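Conserved protein (Methanosarcina mazei, PDB 2NR4) is of unknown function but binds flavin mononucleotide, consistent with a flavoprotein of the FMN-binding split-barrel type. Local coordinates at residues Asn43-Ile47 / Phe87-Thr91. Numbering follows the deposited sequence.
Sequences NAAPI and FVRST. With FMN (flavin mononucleotide), chain C.
P46 lays its ring against helix 84-92 and makes most of the strand's side of the contact between 43-47 and 87-91. Its CG lies 3.1 Å from T91 OG1, the two side chains crossing at about a right angle. The same P46 CG approaches the F87 ring obliquely, 3.8 Å from F87 CD1. P46 CD rests 3.3 Å from S90 OG, while beside it the methyl of A44 meets S90 CB. No hydrogen bond joins strand and helix directly; the hydroxyls are satisfied within the helix. With its OG1 anti to the carbonyl carbon (chi1 -60°), T91 reaches back to F87 O at 2.7 Å, and S90 OG bonds to L86 O. Strand 43-51 belongs to the closed antiparallel barrel of this FMN-binding domain, and the helix packs against its wall, with helix 158-176 also touching F87 and T91. Flavin mononucleotide supplies the polar link: its O2' donates to P46 O (2.6 Å) and its O4' to T91 O (2.9 Å), so the ribityl chain bridges both segments through backbone carbonyls. Were T91 reduced to an alanine, F87 O would probably lose the T91 hydroxyl and a gap would open beside the P46 ring. Farther along the strand, I47 CD1 packs 3.5 Å from flavin C2.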
loop_
_atom_site.group_PDB
_atom_site.type_symbol
_atom_site.label_atom_id
_atom_site.label_comp_id
_atom_site.label_asym_id
_atom_site.label_seq_id
_atom_site.Cartn_x
_atom_site.Cartn_y
_atom_site.Cartn_z
ATOM N N ASN A 43 -23.907 -4.848 -3.015
ATOM C CA ASN A 43 -23.021 -4.576 -4.119
ATOM C C ASN A 43 -21.706 -4.079 -3.535
ATOM O O ASN A 43 -21.686 -3.430 -2.471
ATOM C CB ASN A 43 -23.585 -3.409 -4.925
ATOM C CG ASN A 43 -22.759 -3.118 -6.156
ATOM O OD1 ASN A 43 -22.050 -2.083 -6.259
ATOM N ND2 ASN A 43 -22.822 -4.030 -7.095
ATOM N N ALA A 44 -20.618 -4.396 -4.209
ATOM C CA ALA A 44 -19.314 -3.888 -3.775
ATOM C C ALA A 44 -18.615 -3.255 -4.970
ATOM O O ALA A 44 -18.729 -3.744 -6.089
ATOM C CB ALA A 44 -18.488 -5.030 -3.233
ATOM N N ALA A 45 -17.850 -2.194 -4.742
ATOM C CA ALA A 45 -17.058 -1.590 -5.842
ATOM C C ALA A 45 -15.917 -0.760 -5.246
ATOM O O ALA A 45 -16.124 -0.122 -4.233
ATOM C CB ALA A 45 -17.958 -0.680 -6.661
ATOM N N PRO A 46 -14.728 -0.779 -5.857
ATOM C CA PRO A 46 -13.667 0.146 -5.374
ATOM C C PRO A 46 -14.059 1.599 -5.510
ATOM O O PRO A 46 -14.633 2.031 -6.523
ATOM C CB PRO A 46 -12.465 -0.191 -6.248
ATOM C CG PRO A 46 -12.701 -1.605 -6.608
ATOM C CD PRO A 46 -14.200 -1.677 -6.889
ATOM N N ILE A 47 -13.783 2.347 -4.439
ATOM C CA ILE A 47 -14.122 3.758 -4.376
ATOM C C ILE A 47 -13.069 4.419 -3.528
ATOM O O ILE A 47 -12.612 3.828 -2.561
ATOM C CB ILE A 47 -15.498 3.946 -3.663
ATOM C CG1 ILE A 47 -16.636 3.291 -4.482
ATOM C CG2 ILE A 47 -15.802 5.399 -3.427
ATOM C CD1 ILE A 47 -17.062 4.114 -5.694
ATOM N N PHE A 87 -10.233 -6.789 -4.709
ATOM C CA PHE A 87 -10.298 -5.580 -5.500
ATOM C C PHE A 87 -10.705 -5.763 -6.946
ATOM O O PHE A 87 -11.492 -4.994 -7.499
ATOM C CB PHE A 87 -8.934 -4.830 -5.493
ATOM C CG PHE A 87 -8.909 -3.660 -4.600
ATOM C CD1 PHE A 87 -9.355 -2.427 -5.051
ATOM C CD2 PHE A 87 -8.450 -3.780 -3.299
ATOM C CE1 PHE A 87 -9.337 -1.345 -4.225
ATOM C CE2 PHE A 87 -8.440 -2.693 -2.480
ATOM C CZ PHE A 87 -8.902 -1.481 -2.955
ATOM N N VAL A 88 -10.093 -6.740 -7.607
ATOM C CA VAL A 88 -10.322 -6.906 -9.015
ATOM C C VAL A 88 -11.707 -7.527 -9.188
ATOM O O VAL A 88 -12.453 -7.101 -10.036
ATOM C CB VAL A 88 -9.226 -7.764 -9.672
ATOM C CG1 VAL A 88 -9.581 -8.106 -11.110
ATOM C CG2 VAL A 88 -7.859 -7.012 -9.646
ATOM N N ARG A 89 -12.044 -8.499 -8.361
ATOM C CA ARG A 89 -13.388 -9.110 -8.446
ATOM C C ARG A 89 -14.483 -8.079 -8.216
ATOM O O ARG A 89 -15.493 -8.081 -8.925
ATOM C CB ARG A 89 -13.522 -10.233 -7.428
ATOM C CG ARG A 89 -12.683 -11.476 -7.788
ATOM C CD ARG A 89 -13.024 -12.663 -6.916
ATOM N NE ARG A 89 -14.472 -12.892 -6.901
ATOM C CZ ARG A 89 -15.233 -12.950 -5.811
ATOM N NH1 ARG A 89 -14.716 -12.829 -4.587
ATOM N NH2 ARG A 89 -16.551 -13.137 -5.961
ATOM N N SER A 90 -14.306 -7.198 -7.226
ATOM C CA SER A 90 -15.352 -6.190 -6.998
ATOM C C SER A 90 -15.408 -5.153 -8.121
ATOM O O SER A 90 -16.411 -4.469 -8.315
ATOM C CB SER A 90 -15.186 -5.520 -5.643
ATOM O OG SER A 90 -14.018 -4.742 -5.657
ATOM N N THR A 91 -14.320 -4.994 -8.865
ATOM C CA THR A 91 -14.329 -4.037 -9.965
ATOM C C THR A 91 -15.053 -4.564 -11.180
ATOM O O THR A 91 -15.821 -3.839 -11.801
ATOM C CB THR A 91 -12.888 -3.663 -10.424
ATOM O OG1 THR A 91 -12.191 -3.092 -9.334
ATOM C CG2 THR A 91 -12.916 -2.684 -11.619
HETATM N N1 FMN C . -15.504 4.982 -9.057
HETATM C C2 FMN C . -16.110 6.081 -8.488
HETATM O O2 FMN C . -17.223 6.410 -8.889
HETATM N N3 FMN C . -15.462 6.812 -7.515
HETATM C C4 FMN C . -14.201 6.432 -7.082
HETATM O O4 FMN C . -13.705 6.931 -6.079
HETATM C C4A FMN C . -13.587 5.316 -7.645
HETATM N N5 FMN C . -12.323 4.922 -7.236
HETATM C C5A FMN C . -11.718 3.798 -7.782
HETATM C C6 FMN C . -10.447 3.405 -7.343
HETATM C C7 FMN C . -9.834 2.282 -7.880
HETATM C C7M FMN C . -8.442 1.937 -7.431
HETATM C C8 FMN C . -10.500 1.555 -8.890
HETATM C C8M FMN C . -9.972 0.262 -9.387
HETATM C C9 FMN C . -11.769 1.945 -9.341
HETATM C C9A FMN C . -12.386 3.072 -8.769
HETATM N N10 FMN C . -13.652 3.481 -9.192
HETATM C C10 FMN C . -14.249 4.595 -8.638
HETATM C "C1'" FMN C . -14.309 2.809 -10.360
HETATM C "C2'" FMN C . -15.318 1.798 -9.829
HETATM O "O2'" FMN C . -14.695 0.960 -8.893
HETATM C "C3'" FMN C . -15.780 0.940 -10.983
HETATM O "O3'" FMN C . -16.430 1.772 -11.927
HETATM C "C4'" FMN C . -16.679 -0.197 -10.504
HETATM O "O4'" FMN C . -16.799 -1.063 -11.605
HETATM C "C5'" FMN C . -18.060 0.300 -10.056
HETATM O "O5'" FMN C . -18.967 -0.779 -9.964
HETATM P P FMN C . -20.485 -0.674 -9.397
HETATM O O1P FMN C . -21.362 -0.431 -10.636
HETATM O O2P FMN C . -20.588 0.560 -8.471
HETATM O O3P FMN C . -20.833 -2.028 -8.773
#